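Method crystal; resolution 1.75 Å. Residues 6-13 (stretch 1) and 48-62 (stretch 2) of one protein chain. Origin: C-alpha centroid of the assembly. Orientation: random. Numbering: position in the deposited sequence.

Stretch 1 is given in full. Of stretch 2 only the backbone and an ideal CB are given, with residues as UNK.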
# COMPACT_ATOMS: atom_id res chain seq x y z
N ILE A 6 -22.15 -16.75 0.38
CA ILE A 6 -20.90 -16.25 0.96
C ILE A 6 -20.99 -16.22 2.48
O ILE A 6 -21.92 -15.64 3.04
CB ILE A 6 -20.61 -14.83 0.46
CG1 ILE A 6 -20.66 -14.77 -1.07
CG2 ILE A 6 -19.25 -14.33 0.99
CD1 ILE A 6 -20.67 -13.33 -1.66
N ALA A 7 -20.03 -16.84 3.16
CA ALA A 7 -20.00 -16.78 4.62
C ALA A 7 -18.95 -15.79 5.10
O ALA A 7 -17.79 -15.90 4.72
CB ALA A 7 -19.69 -18.17 5.22
N LEU A 8 -19.36 -14.84 5.94
CA LEU A 8 -18.41 -13.94 6.59
C LEU A 8 -18.10 -14.54 7.95
O LEU A 8 -19.02 -14.96 8.67
CB LEU A 8 -19.03 -12.56 6.78
CG LEU A 8 -18.25 -11.58 7.65
CD1 LEU A 8 -16.91 -11.29 7.00
CD2 LEU A 8 -19.08 -10.29 7.81
N MSE A 9 -16.83 -14.62 8.32
CA MSE A 9 -16.49 -15.18 9.63
C MSE A 9 -15.31 -14.44 10.25
O MSE A 9 -14.22 -14.39 9.68
CB MSE A 9 -16.21 -16.69 9.53
CG MSE A 9 -15.12 -17.05 8.56
SE MSE A 9 -14.91 -18.99 8.48
CE MSE A 9 -16.56 -19.44 7.60
N MSE A 10 -15.55 -13.84 11.41
CA MSE A 10 -14.54 -13.04 12.10
C MSE A 10 -14.30 -13.55 13.52
O MSE A 10 -15.18 -14.21 14.11
CB MSE A 10 -14.90 -11.55 12.04
CG MSE A 10 -14.73 -11.01 10.64
SE MSE A 10 -15.55 -9.27 10.38
CE MSE A 10 -14.40 -8.27 11.60
N GLU A 11 -13.10 -13.30 14.04
CA GLU A 11 -12.69 -13.81 15.35
C GLU A 11 -12.58 -12.70 16.40
O GLU A 11 -12.92 -11.55 16.14
CB GLU A 11 -11.37 -14.59 15.25
CG GLU A 11 -10.26 -13.85 14.50
CD GLU A 11 -9.78 -12.59 15.21
OE1 GLU A 11 -10.10 -11.50 14.72
OE2 GLU A 11 -9.10 -12.70 16.25
N ASN A 12 -12.13 -13.07 17.61
CA ASN A 12 -12.31 -12.19 18.76
C ASN A 12 -11.56 -10.86 18.67
O ASN A 12 -12.07 -9.81 19.09
CB ASN A 12 -11.98 -12.93 20.07
CG ASN A 12 -10.49 -13.17 20.24
OD1 ASN A 12 -9.77 -12.30 20.75
ND2 ASN A 12 -10.02 -14.34 19.81
N SER A 13 -10.36 -10.87 18.11
CA SER A 13 -9.57 -9.63 18.14
C SER A 13 -10.23 -8.52 17.31
O SER A 13 -10.09 -7.33 17.62
CB SER A 13 -8.11 -9.85 17.71
OG SER A 13 -7.95 -10.05 16.31
N UNK A 48 -17.25 -17.19 21.55
CA UNK A 48 -15.85 -16.79 21.35
C UNK A 48 -15.12 -17.70 20.35
O UNK A 48 -15.21 -18.93 20.43
CB UNK A 48 -15.11 -16.80 22.69
N UNK A 49 -14.40 -17.07 19.41
CA UNK A 49 -13.65 -17.75 18.37
C UNK A 49 -12.25 -17.14 18.21
O UNK A 49 -12.06 -15.93 18.41
CB UNK A 49 -14.41 -17.69 17.05
N UNK A 50 -11.29 -17.96 17.80
CA UNK A 50 -9.99 -17.43 17.38
C UNK A 50 -9.81 -17.74 15.90
O UNK A 50 -10.64 -18.42 15.29
CB UNK A 50 -8.85 -18.02 18.21
N UNK A 51 -8.70 -17.29 15.33
CA UNK A 51 -8.47 -17.60 13.92
C UNK A 51 -8.27 -19.09 13.66
O UNK A 51 -8.40 -19.52 12.52
CB UNK A 51 -7.25 -16.83 13.41
N UNK A 52 -8.01 -19.88 14.70
CA UNK A 52 -7.94 -21.33 14.52
C UNK A 52 -9.33 -21.87 14.18
O UNK A 52 -9.49 -22.67 13.25
CB UNK A 52 -7.39 -22.01 15.78
N UNK A 53 -10.34 -21.43 14.92
CA UNK A 53 -11.69 -21.91 14.68
C UNK A 53 -12.16 -21.48 13.29
O UNK A 53 -12.88 -22.20 12.63
CB UNK A 53 -12.64 -21.39 15.76
N UNK A 54 -11.74 -20.29 12.86
CA UNK A 54 -12.15 -19.82 11.55
C UNK A 54 -11.79 -20.81 10.44
O UNK A 54 -12.60 -21.08 9.53
CB UNK A 54 -11.51 -18.46 11.26
N UNK A 55 -10.57 -21.32 10.46
CA UNK A 55 -10.15 -22.26 9.43
C UNK A 55 -11.01 -23.51 9.43
O UNK A 55 -11.38 -24.05 8.37
CB UNK A 55 -8.68 -22.64 9.62
N UNK A 56 -11.32 -24.01 10.63
CA UNK A 56 -12.13 -25.23 10.74
C UNK A 56 -13.54 -24.97 10.20
O UNK A 56 -14.10 -25.79 9.45
CB UNK A 56 -12.19 -25.71 12.19
N UNK A 57 -14.10 -23.82 10.57
CA UNK A 57 -15.40 -23.40 10.03
C UNK A 57 -15.37 -23.26 8.51
O UNK A 57 -16.31 -23.68 7.83
CB UNK A 57 -15.83 -22.07 10.66
N UNK A 58 -14.30 -22.70 7.97
CA UNK A 58 -14.25 -22.55 6.51
C UNK A 58 -14.24 -23.93 5.87
O UNK A 58 -14.92 -24.17 4.86
CB UNK A 58 -13.02 -21.75 6.08
N UNK A 59 -13.46 -24.85 6.45
CA UNK A 59 -13.42 -26.21 5.89
C UNK A 59 -14.80 -26.85 5.93
O UNK A 59 -15.27 -27.40 4.93
CB UNK A 59 -12.42 -27.08 6.65
N UNK A 60 -15.47 -26.77 7.07
CA UNK A 60 -16.75 -27.48 7.19
C UNK A 60 -17.76 -26.90 6.21
O UNK A 60 -18.45 -27.64 5.50
CB UNK A 60 -17.29 -27.40 8.62
N UNK A 61 -17.82 -25.57 6.13
CA UNK A 61 -18.80 -24.95 5.26
C UNK A 61 -18.47 -25.13 3.78
O UNK A 61 -19.36 -25.31 2.97
CB UNK A 61 -18.91 -23.46 5.59
N UNK A 62 -17.18 -25.05 3.41
CA UNK A 62 -16.83 -25.19 2.00
C UNK A 62 -16.85 -26.64 1.56
O UNK A 62 -17.38 -26.98 0.51
CB UNK A 62 -15.45 -24.59 1.73

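Position 48 lies in extended backbone, its CA-to-CB bond sideways to stretch 1 and no atom there within 5.5 Å of the ideal CB. Only a long side chain could return to the contact, and many would suit. His 48 does so with a t rotamer, its NE2 3.3 Å from Asn 12 CB.

At 49 the backbone matters first. Its carbonyl O accepts from Asn 12 N at 3.0 Å and from Asn 12 ND2 at 2.9 Å, a pairing any residue with these angles could offer. The ideal CB points sideways, 4.6 Å from Met 10 O and 4.6 Å from Glu 11 CA, which leaves several kinds of side chain possible, a medium apolar one among them. Leu 49 brings CD1 to 4.0 Å from Met 10 O.

Position 50 directs its CB away from stretch 1 and immediately precedes a helix. Free amides at the first turn favour Ser, Thr, Asp or Asn. Thr 50 caps: its OG1 accepts from the backbone N of 52 at 2.9 Å, while the CG2 of Thr 50 rests 4.0 Å from Asn 12 ND2.

The ideal CB of 51 is 4.4 Å from Glu 11 CG, but points sideways, so small or large residues are plausible. Tyr 51, chi1 p, leads its ring away; its amide N gives to a water, 2.9 Å from N, which in turn donates to Glu 11 OE2, 2.7 Å from the water O.

Positions 52 and 53 ask little of stretch 1. Ile 52 is out of reach; His 53 turns back, its ND1 accepting from Thr 50 N at 2.9 Å.

Position 54 points toward stretch 1, its ideal CB 4.4 Å from Met 9 SE, with the aliphatic part of Glu 11 nearby. Leu, Ile or Met would suit. Leu 54, m then t, places CD1 3.6 Å from Glu 11 CG and CD2 3.9 Å from Met 9 CB.

Positions 55 and 56 make no contact: Gly 55 has no side chain, and the end of Ile 56 leads away.

Position 57 points toward stretch 1, its ideal CB 3.9 Å from Met 9 SE, so an apolar chain is wanted. In Met 57, a selenomethionine, CB makes that contact.

At 58 the CB is sideways and 4.1 Å from Met 9 SE; a small residue suffices. Ala 58 packs its methyl there.

Position 61 points toward Met 9 CE and Ala 7 CB, 5.1 and 5.4 Å from its ideal CB, leaving room for a longer apolar chain. Leu 61 fills it: CD1 is 3.8 Å from Met 9 CE and 4.0 Å from Ala 7 CB.

Positions 59, 60 and 62 leave the choice open; Ser 59, Ile 60 and Leu 62 are out of reach.

Stretch 2 (48-62) HLTYIHLGIMASILL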
# COMPACT_ATOMS: atom_id res chain seq x y z
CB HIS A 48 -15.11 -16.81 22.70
CG HIS A 48 -13.75 -16.20 22.66
ND1 HIS A 48 -12.62 -16.92 22.35
CD2 HIS A 48 -13.34 -14.94 22.93
CE1 HIS A 48 -11.56 -16.12 22.41
NE2 HIS A 48 -11.98 -14.91 22.76
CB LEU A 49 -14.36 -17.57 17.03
CG LEU A 49 -15.78 -18.11 16.87
CD1 LEU A 49 -16.23 -17.84 15.44
CD2 LEU A 49 -15.80 -19.62 17.17
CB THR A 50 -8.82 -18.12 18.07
OG1 THR A 50 -8.68 -19.45 17.54
CG2 THR A 50 -9.02 -18.20 19.57
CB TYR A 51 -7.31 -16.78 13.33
CG TYR A 51 -5.95 -17.06 13.91
CD1 TYR A 51 -5.21 -18.18 13.52
CD2 TYR A 51 -5.36 -16.17 14.83
CE1 TYR A 51 -3.94 -18.41 14.02
CE2 TYR A 51 -4.09 -16.41 15.35
CZ TYR A 51 -3.40 -17.54 14.95
OH TYR A 51 -2.13 -17.79 15.43
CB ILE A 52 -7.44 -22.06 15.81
CG1 ILE A 52 -6.03 -21.58 16.17
CG2 ILE A 52 -7.45 -23.59 15.59
CD1 ILE A 52 -4.97 -21.88 15.11
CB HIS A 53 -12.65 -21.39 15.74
CG HIS A 53 -12.23 -21.75 17.13
ND1 HIS A 53 -11.77 -20.80 18.03
CD2 HIS A 53 -12.17 -22.94 17.77
CE1 HIS A 53 -11.46 -21.40 19.17
NE2 HIS A 53 -11.69 -22.71 19.04
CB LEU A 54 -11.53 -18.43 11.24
CG LEU A 54 -11.92 -17.30 12.19
CD1 LEU A 54 -11.23 -15.98 11.77
CD2 LEU A 54 -13.44 -17.10 12.26
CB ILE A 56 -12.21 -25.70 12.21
CG1 ILE A 56 -10.83 -26.13 12.68
CG2 ILE A 56 -13.21 -26.86 12.37
CD1 ILE A 56 -10.69 -26.15 14.20
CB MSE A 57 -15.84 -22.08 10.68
CG MSE A 57 -15.93 -22.23 12.18
SE MSE A 57 -15.88 -20.54 13.13
CE MSE A 57 -17.76 -20.16 12.89
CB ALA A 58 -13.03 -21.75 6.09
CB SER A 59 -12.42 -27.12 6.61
OG SER A 59 -12.48 -28.43 6.05
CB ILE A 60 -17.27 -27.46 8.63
CG1 ILE A 60 -16.35 -28.33 9.50
CG2 ILE A 60 -18.72 -27.98 8.68
CD1 ILE A 60 -16.56 -28.17 11.00
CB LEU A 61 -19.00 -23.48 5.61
CG LEU A 61 -19.59 -23.14 6.99
CD1 LEU A 61 -19.61 -21.63 7.24
CD2 LEU A 61 -21.00 -23.72 7.15
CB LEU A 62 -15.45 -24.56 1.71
CG LEU A 62 -15.45 -23.03 1.75
CD1 LEU A 62 -14.04 -22.49 1.90
CD2 LEU A 62 -16.12 -22.42 0.50
O HOH W 1 -7.88 -14.99 16.98
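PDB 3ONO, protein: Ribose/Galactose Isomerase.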